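Local coordinates for protein (lectin) (Hyacinthoides hispanica, PDB 1B2P) that binds mannose as a lectin of the monocot bulb-type family, found in bluebell bulbs, at the interface of chains A and B. Residues are numbered along the deposited sequence; one frame, centred on the assembly and turned at random. Chains: chain A/B, Protein (lectin).

Contact 1 and contact 2 belong to one two-fold interface, and their C-alpha centres lie about 13 Å apart. Contact 1 brings together both copies of strand 105-109 and the start of strand 111-114; contact 2 sets strand 3-5 and a following loop of chain A against the B:Gln100 to B:Asp102 loop. Strand 95-99 joins them, giving A:Val96 and B:Val96 to contact 1 and B:Val98 to contact 2. B:Gln100, B:Asp102 and B:Tyr108 belong to one QXDXNXVXY mannose-binding motif, so the A-B pairing of the four-chain assembly, which may be the biological one, plausibly shares residues with a sugar site.

Contact 1: the interface of chains A and B. Residues chain A 94-96, 107-111; chain B 94-96, 107-111.
The ring of A:Tyr108 carries a methyl of B:Val96 on one face and the carbonyl oxygen of B:His94 in its plane at the edge. B:Tyr108 is treated alike by A:Val96 and A:His94. This tyrosine closes the QXDXNXVXY mannose-binding motif of the bulb-type lectin fold. A:Tyr108 and B:Val96 cross at about a right angle, so B:Val96 CG1 sits 3.8 Å from the centroid of the A:Tyr108 ring in a CH-pi contact. B:Val96 CG2 touches the same ring nearer its root, 3.9 Å from A:Tyr108 CG. In the twin ring, on the edge away from the valine, B:Tyr108 CE1 lies 3.4 Å from A:His94 O, a polar rim contact. In each tyrosine CG stands anti to the carbonyl carbon (chi1 -65° in A:Tyr108); the two side chains touch at their roots, A:Tyr108 CB 3.8 Å from B:Tyr108 CB, and the rings point away from each other.

Main chains pair antiparallel, A:Tyr108 bridging to B:Ala111 and A:Ala111 to B:Tyr108, and A:Gly109 N reaches B:Asp110 O in a weak, nearly straight bond, as does its twin. A cis peptide links Gly109 to Asp110 in both chains. Beyond the rings, water 2 joins the A:Tyr108 hydroxyl OH to B:Tyr95 O; water 1 is its twin, and water 3, in the plane of the A:His94 imidazole, joins ND1 to B:Tyr108 OH. The symmetry lapses at His94, whose rings are turned differently, and at Asp110. With chi1 -173°, B:Asp110 OD1 accepts from B:His94 N at 2.9 Å and B:Ala111 N at 2.8 Å, both above the carboxylate plane, whereas A:Asp110 is turned to chi1 79°.

Contact 2: the interface of chains A and B. Residues chain A 3, 5, 11-13; chain B 2, 98, 100-102.
A:Phe5 and B:Pro101 reach toward each other tip to tip, the far end of the phenyl ring pressing on the pyrrolidine, with A:Phe5 CZ 3.6 Å from B:Pro101 CD. The phenyl faces are taken within chain A, by A:Ile3 CG1 on one side and A:Asn12 CB on the other, which holds the ring so that its tip leads. B:Gln100 crosses it obliquely, its amide plane almost perpendicular to the ring (88°) and its CD 3.9 Å from A:Phe5 CE1. A:His13, with CG in the crowded position between backbone N and carbonyl carbon (chi1 60°), crosses the proline obliquely and meets it with the CD2-NE2 rim of its imidazole, CD2 lying 3.8 Å from B:Pro101 CB. A:Ile3, with CG1 anti to the backbone N, meets B:Val98 tip to tip, CD1 to CG1 at 3.8 Å.

A:Asn12 lies obliquely over B:Asp102, amide and carboxylate planes 58° apart. As modelled, A:Asn12 ND2 faces B:Asp102 N at 3.0 Å, two donors; an amide turned end for end would offer its oxygen to that N-H. The B:Asp102 carboxylate is steadied by B:Gln100, whose NE2 donates to OD1 at 3.2 Å from above the carboxylate plane. The chain A loop thus packs on the start of the partner's mannose-binding motif, adding to the A-B pairing, which may be the biological one, and plausibly fixing the shape of that sugar site.

Contact 1: the interface of chains A and B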
loop_
_atom_site.group_PDB
_atom_site.type_symbol
_atom_site.label_atom_id
_atom_site.label_comp_id
_atom_site.label_asym_id
_atom_site.label_seq_id
_atom_site.Cartn_x
_atom_site.Cartn_y
_atom_site.Cartn_z
ATOM N N HIS A 94 14.840 -13.183 -17.960
ATOM C CA HIS A 94 13.833 -12.659 -17.106
ATOM C C HIS A 94 13.740 -11.116 -17.337
ATOM O O HIS A 94 14.813 -10.550 -17.382
ATOM C CB HIS A 94 14.111 -12.800 -15.623
ATOM C CG HIS A 94 13.998 -14.278 -15.260
ATOM N ND1 HIS A 94 14.181 -14.637 -13.904
ATOM C CD2 HIS A 94 13.461 -15.325 -15.878
ATOM C CE1 HIS A 94 13.927 -16.004 -13.869
ATOM N NE2 HIS A 94 13.585 -16.418 -15.002
ATOM N N TYR A 95 12.542 -10.648 -17.412
ATOM C CA TYR A 95 12.388 -9.187 -17.737
ATOM C C TYR A 95 11.259 -8.696 -16.829
ATOM O O TYR A 95 10.434 -9.446 -16.248
ATOM C CB TYR A 95 11.802 -9.033 -19.179
ATOM C CG TYR A 95 12.866 -9.350 -20.181
ATOM C CD1 TYR A 95 13.212 -10.643 -20.586
ATOM C CD2 TYR A 95 13.560 -8.226 -20.825
ATOM C CE1 TYR A 95 14.207 -10.921 -21.510
ATOM C CE2 TYR A 95 14.552 -8.561 -21.721
ATOM C CZ TYR A 95 14.899 -9.861 -22.063
ATOM O OH TYR A 95 15.925 -10.152 -22.959
ATOM N N VAL A 96 11.146 -7.379 -16.667
ATOM C CA VAL A 96 10.034 -6.741 -15.961
ATOM C C VAL A 96 9.531 -5.470 -16.741
ATOM O O VAL A 96 10.268 -4.921 -17.544
ATOM C CB VAL A 96 10.395 -6.188 -14.535
ATOM C CG1 VAL A 96 10.807 -7.350 -13.579
ATOM C CG2 VAL A 96 11.646 -5.260 -14.638
ATOM N N ILE A 107 10.056 -1.582 -20.349
ATOM C CA ILE A 107 10.411 -3.002 -20.128
ATOM C C ILE A 107 11.913 -3.032 -19.875
ATOM O O ILE A 107 12.654 -2.537 -20.731
ATOM C CB ILE A 107 10.092 -3.832 -21.386
ATOM C CG1 ILE A 107 8.576 -3.781 -21.554
ATOM C CG2 ILE A 107 10.634 -5.287 -21.213
ATOM C CD1 ILE A 107 8.101 -4.556 -22.900
ATOM N N TYR A 108 12.413 -3.640 -18.834
ATOM C CA TYR A 108 13.829 -3.795 -18.616
ATOM C C TYR A 108 14.240 -5.301 -18.583
ATOM O O TYR A 108 13.464 -6.040 -18.016
ATOM C CB TYR A 108 14.126 -3.254 -17.149
ATOM C CG TYR A 108 13.887 -1.776 -16.926
ATOM C CD1 TYR A 108 14.962 -0.926 -17.181
ATOM C CD2 TYR A 108 12.669 -1.284 -16.493
ATOM C CE1 TYR A 108 14.792 0.453 -16.990
ATOM C CE2 TYR A 108 12.480 0.104 -16.257
ATOM C CZ TYR A 108 13.582 0.906 -16.557
ATOM O OH TYR A 108 13.389 2.265 -16.333
ATOM N N GLY A 109 15.453 -5.511 -19.074
ATOM C CA GLY A 109 15.990 -6.905 -18.776
ATOM C C GLY A 109 17.035 -7.035 -19.811
ATOM O O GLY A 109 17.318 -6.211 -20.699
ATOM N N ASP A 110 17.701 -8.201 -19.869
ATOM C CA ASP A 110 17.410 -9.248 -18.878
ATOM C C ASP A 110 18.107 -9.007 -17.601
ATOM O O ASP A 110 18.639 -7.918 -17.339
ATOM C CB ASP A 110 17.820 -10.597 -19.530
ATOM C CG ASP A 110 19.217 -11.003 -19.571
ATOM O OD1 ASP A 110 20.088 -10.151 -19.465
ATOM O OD2 ASP A 110 19.419 -12.249 -19.771
ATOM N N ALA A 111 18.078 -9.913 -16.625
ATOM C CA ALA A 111 18.658 -9.662 -15.302
ATOM C C ALA A 111 20.149 -9.585 -15.372
ATOM O O ALA A 111 20.901 -10.427 -15.993
ATOM C CB ALA A 111 18.329 -10.875 -14.377
ATOM N N HIS B 94 19.494 2.720 -18.434
ATOM C CA HIS B 94 18.599 2.861 -17.294
ATOM C C HIS B 94 18.369 1.434 -16.738
ATOM O O HIS B 94 18.247 0.562 -17.570
ATOM C CB HIS B 94 17.207 3.337 -17.809
ATOM C CG HIS B 94 17.335 4.773 -18.354
ATOM N ND1 HIS B 94 17.665 4.975 -19.674
ATOM C CD2 HIS B 94 17.102 5.909 -17.683
ATOM C CE1 HIS B 94 17.650 6.306 -19.816
ATOM N NE2 HIS B 94 17.295 6.913 -18.664
ATOM N N TYR B 95 18.402 1.372 -15.426
ATOM C CA TYR B 95 18.251 0.010 -14.819
ATOM C C TYR B 95 17.290 0.264 -13.686
ATOM O O TYR B 95 16.969 1.325 -13.162
ATOM C CB TYR B 95 19.626 -0.437 -14.174
ATOM C CG TYR B 95 20.587 -0.840 -15.263
ATOM C CD1 TYR B 95 21.304 0.145 -16.023
ATOM C CD2 TYR B 95 20.793 -2.174 -15.556
ATOM C CE1 TYR B 95 22.180 -0.255 -17.052
ATOM C CE2 TYR B 95 21.634 -2.581 -16.589
ATOM C CZ TYR B 95 22.323 -1.604 -17.278
ATOM O OH TYR B 95 23.176 -1.921 -18.339
ATOM N N VAL B 96 16.715 -0.936 -13.238
ATOM C CA VAL B 96 15.995 -0.917 -12.000
ATOM C C VAL B 96 16.437 -2.102 -11.036
ATOM O O VAL B 96 16.832 -3.123 -11.594
ATOM C CB VAL B 96 14.447 -1.103 -12.168
ATOM C CG1 VAL B 96 13.885 0.163 -12.940
ATOM C CG2 VAL B 96 14.105 -2.328 -13.026
ATOM N N ILE B 107 18.709 -6.882 -10.347
ATOM C CA ILE B 107 18.806 -5.621 -11.139
ATOM C C ILE B 107 18.558 -6.019 -12.592
ATOM O O ILE B 107 19.184 -6.919 -13.103
ATOM C CB ILE B 107 20.286 -5.129 -10.947
ATOM C CG1 ILE B 107 20.509 -4.732 -9.497
ATOM C CG2 ILE B 107 20.496 -3.924 -11.956
ATOM C CD1 ILE B 107 22.025 -4.436 -9.248
ATOM N N TYR B 108 17.610 -5.284 -13.218
ATOM C CA TYR B 108 17.314 -5.540 -14.590
ATOM C C TYR B 108 17.699 -4.247 -15.439
ATOM O O TYR B 108 17.451 -3.149 -15.007
ATOM C CB TYR B 108 15.756 -5.650 -14.736
ATOM C CG TYR B 108 15.150 -6.926 -14.102
ATOM C CD1 TYR B 108 15.111 -8.076 -14.889
ATOM C CD2 TYR B 108 14.641 -6.833 -12.801
ATOM C CE1 TYR B 108 14.530 -9.192 -14.268
ATOM C CE2 TYR B 108 14.099 -7.985 -12.166
ATOM C CZ TYR B 108 14.050 -9.098 -12.971
ATOM O OH TYR B 108 13.537 -10.274 -12.382
ATOM N N GLY B 109 18.186 -4.585 -16.627
ATOM C CA GLY B 109 18.266 -3.419 -17.579
ATOM C C GLY B 109 19.219 -3.960 -18.620
ATOM O O GLY B 109 19.827 -5.021 -18.632
ATOM N N ASP B 110 19.655 -3.096 -19.617
ATOM C CA ASP B 110 19.066 -1.779 -19.790
ATOM C C ASP B 110 17.678 -1.889 -20.343
ATOM O O ASP B 110 17.033 -2.937 -20.552
ATOM C CB ASP B 110 20.016 -1.291 -20.986
ATOM C CG ASP B 110 19.845 0.138 -21.394
ATOM O OD1 ASP B 110 19.275 0.964 -20.713
ATOM O OD2 ASP B 110 20.363 0.395 -22.585
ATOM N N ALA B 111 17.066 -0.729 -20.444
ATOM C CA ALA B 111 15.682 -0.620 -20.921
ATOM C C ALA B 111 15.577 -1.144 -22.318
ATOM O O ALA B 111 16.335 -0.756 -23.242
ATOM C CB ALA B 111 15.187 0.842 -20.870
HETATM O O HOH W 1 11.432 -11.140 -14.107
HETATM O O HOH W 2 15.513 3.223 -14.663
HETATM O O HOH W 3 15.414 -12.825 -12.368
#

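Contact 2: the interface of chains A and B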
loop_
_atom_site.group_PDB
_atom_site.type_symbol
_atom_site.label_atom_id
_atom_site.label_comp_id
_atom_site.label_asym_id
_atom_site.label_seq_id
_atom_site.Cartn_x
_atom_site.Cartn_y
_atom_site.Cartn_z
ATOM N N ILE A 3 4.264 -3.458 -11.433
ATOM C CA ILE A 3 5.208 -4.268 -12.195
ATOM C C ILE A 3 4.590 -5.558 -12.755
ATOM O O ILE A 3 3.671 -6.093 -12.082
ATOM C CB ILE A 3 6.427 -4.645 -11.294
ATOM C CG1 ILE A 3 7.415 -5.572 -11.984
ATOM C CG2 ILE A 3 5.885 -5.400 -10.039
ATOM C CD1 ILE A 3 8.831 -5.458 -11.329
ATOM N N PHE A 5 5.899 -9.218 -14.139
ATOM C CA PHE A 5 7.047 -10.065 -14.427
ATOM C C PHE A 5 6.897 -10.985 -15.607
ATOM O O PHE A 5 5.753 -11.337 -15.950
ATOM C CB PHE A 5 7.259 -10.959 -13.197
ATOM C CG PHE A 5 7.512 -10.213 -11.928
ATOM C CD1 PHE A 5 8.917 -9.978 -11.699
ATOM C CD2 PHE A 5 6.608 -9.796 -10.998
ATOM C CE1 PHE A 5 9.186 -9.262 -10.515
ATOM C CE2 PHE A 5 6.895 -9.064 -9.862
ATOM C CZ PHE A 5 8.240 -8.832 -9.586
ATOM N N ASP A 11 7.262 -17.724 -8.152
ATOM C CA ASP A 11 6.070 -17.138 -7.618
ATOM C C ASP A 11 6.106 -15.589 -7.783
ATOM O O ASP A 11 5.277 -14.967 -7.102
ATOM C CB ASP A 11 5.885 -17.385 -6.149
ATOM C CG ASP A 11 5.834 -18.703 -5.482
ATOM O OD1 ASP A 11 5.390 -19.666 -6.122
ATOM O OD2 ASP A 11 6.209 -18.724 -4.277
ATOM N N ASN A 12 6.824 -15.147 -8.823
ATOM C CA ASN A 12 6.734 -13.676 -8.958
ATOM C C ASN A 12 5.345 -13.470 -9.663
ATOM O O ASN A 12 5.106 -14.219 -10.605
ATOM C CB ASN A 12 7.868 -13.258 -9.855
ATOM C CG ASN A 12 9.247 -13.281 -9.175
ATOM O OD1 ASN A 12 10.246 -13.531 -9.888
ATOM N ND2 ASN A 12 9.188 -13.004 -7.952
ATOM N N HIS A 13 4.691 -12.483 -9.161
ATOM C CA HIS A 13 3.380 -12.154 -9.731
ATOM C C HIS A 13 3.157 -10.671 -9.673
ATOM O O HIS A 13 3.727 -10.039 -8.768
ATOM C CB HIS A 13 2.252 -12.871 -8.950
ATOM C CG HIS A 13 2.303 -12.418 -7.512
ATOM N ND1 HIS A 13 1.480 -11.412 -7.020
ATOM C CD2 HIS A 13 3.087 -12.812 -6.451
ATOM C CE1 HIS A 13 1.776 -11.199 -5.742
ATOM N NE2 HIS A 13 2.742 -12.006 -5.377
ATOM N N ASN B 2 9.017 -1.152 -3.794
ATOM C CA ASN B 2 9.640 -2.371 -4.224
ATOM C C ASN B 2 10.795 -2.133 -5.208
ATOM O O ASN B 2 11.430 -3.079 -5.646
ATOM C CB ASN B 2 8.679 -3.416 -4.884
ATOM C CG ASN B 2 8.005 -2.863 -6.179
ATOM O OD1 ASN B 2 7.998 -1.637 -6.255
ATOM N ND2 ASN B 2 7.585 -3.815 -6.999
ATOM N N VAL B 98 14.837 -4.583 -8.178
ATOM C CA VAL B 98 13.484 -4.901 -7.673
ATOM C C VAL B 98 13.568 -5.906 -6.487
ATOM O O VAL B 98 14.302 -6.873 -6.737
ATOM C CB VAL B 98 12.703 -5.556 -8.810
ATOM C CG1 VAL B 98 11.240 -5.823 -8.388
ATOM C CG2 VAL B 98 12.705 -4.607 -10.069
ATOM N N GLN B 100 11.673 -8.715 -5.027
ATOM C CA GLN B 100 10.576 -9.495 -5.724
ATOM C C GLN B 100 9.851 -10.424 -4.759
ATOM O O GLN B 100 10.302 -10.738 -3.691
ATOM C CB GLN B 100 11.236 -10.450 -6.729
ATOM C CG GLN B 100 11.955 -9.608 -7.789
ATOM C CD GLN B 100 12.538 -10.404 -8.882
ATOM O OE1 GLN B 100 12.800 -9.899 -10.000
ATOM N NE2 GLN B 100 12.832 -11.754 -8.772
ATOM N N PRO B 101 8.609 -10.798 -5.119
ATOM C CA PRO B 101 7.792 -11.708 -4.290
ATOM C C PRO B 101 8.491 -13.001 -4.098
ATOM O O PRO B 101 8.169 -13.613 -3.025
ATOM C CB PRO B 101 6.569 -11.927 -5.253
ATOM C CG PRO B 101 6.460 -10.589 -5.966
ATOM C CD PRO B 101 7.927 -10.297 -6.306
ATOM N N ASP B 102 9.362 -13.458 -4.945
ATOM C CA ASP B 102 10.061 -14.699 -4.676
ATOM C C ASP B 102 11.259 -14.550 -3.725
ATOM O O ASP B 102 12.032 -15.530 -3.636
ATOM C CB ASP B 102 10.467 -15.403 -5.935
ATOM C CG ASP B 102 11.527 -14.863 -6.816
ATOM O OD1 ASP B 102 12.082 -13.816 -6.463
ATOM O OD2 ASP B 102 11.905 -15.458 -7.839
#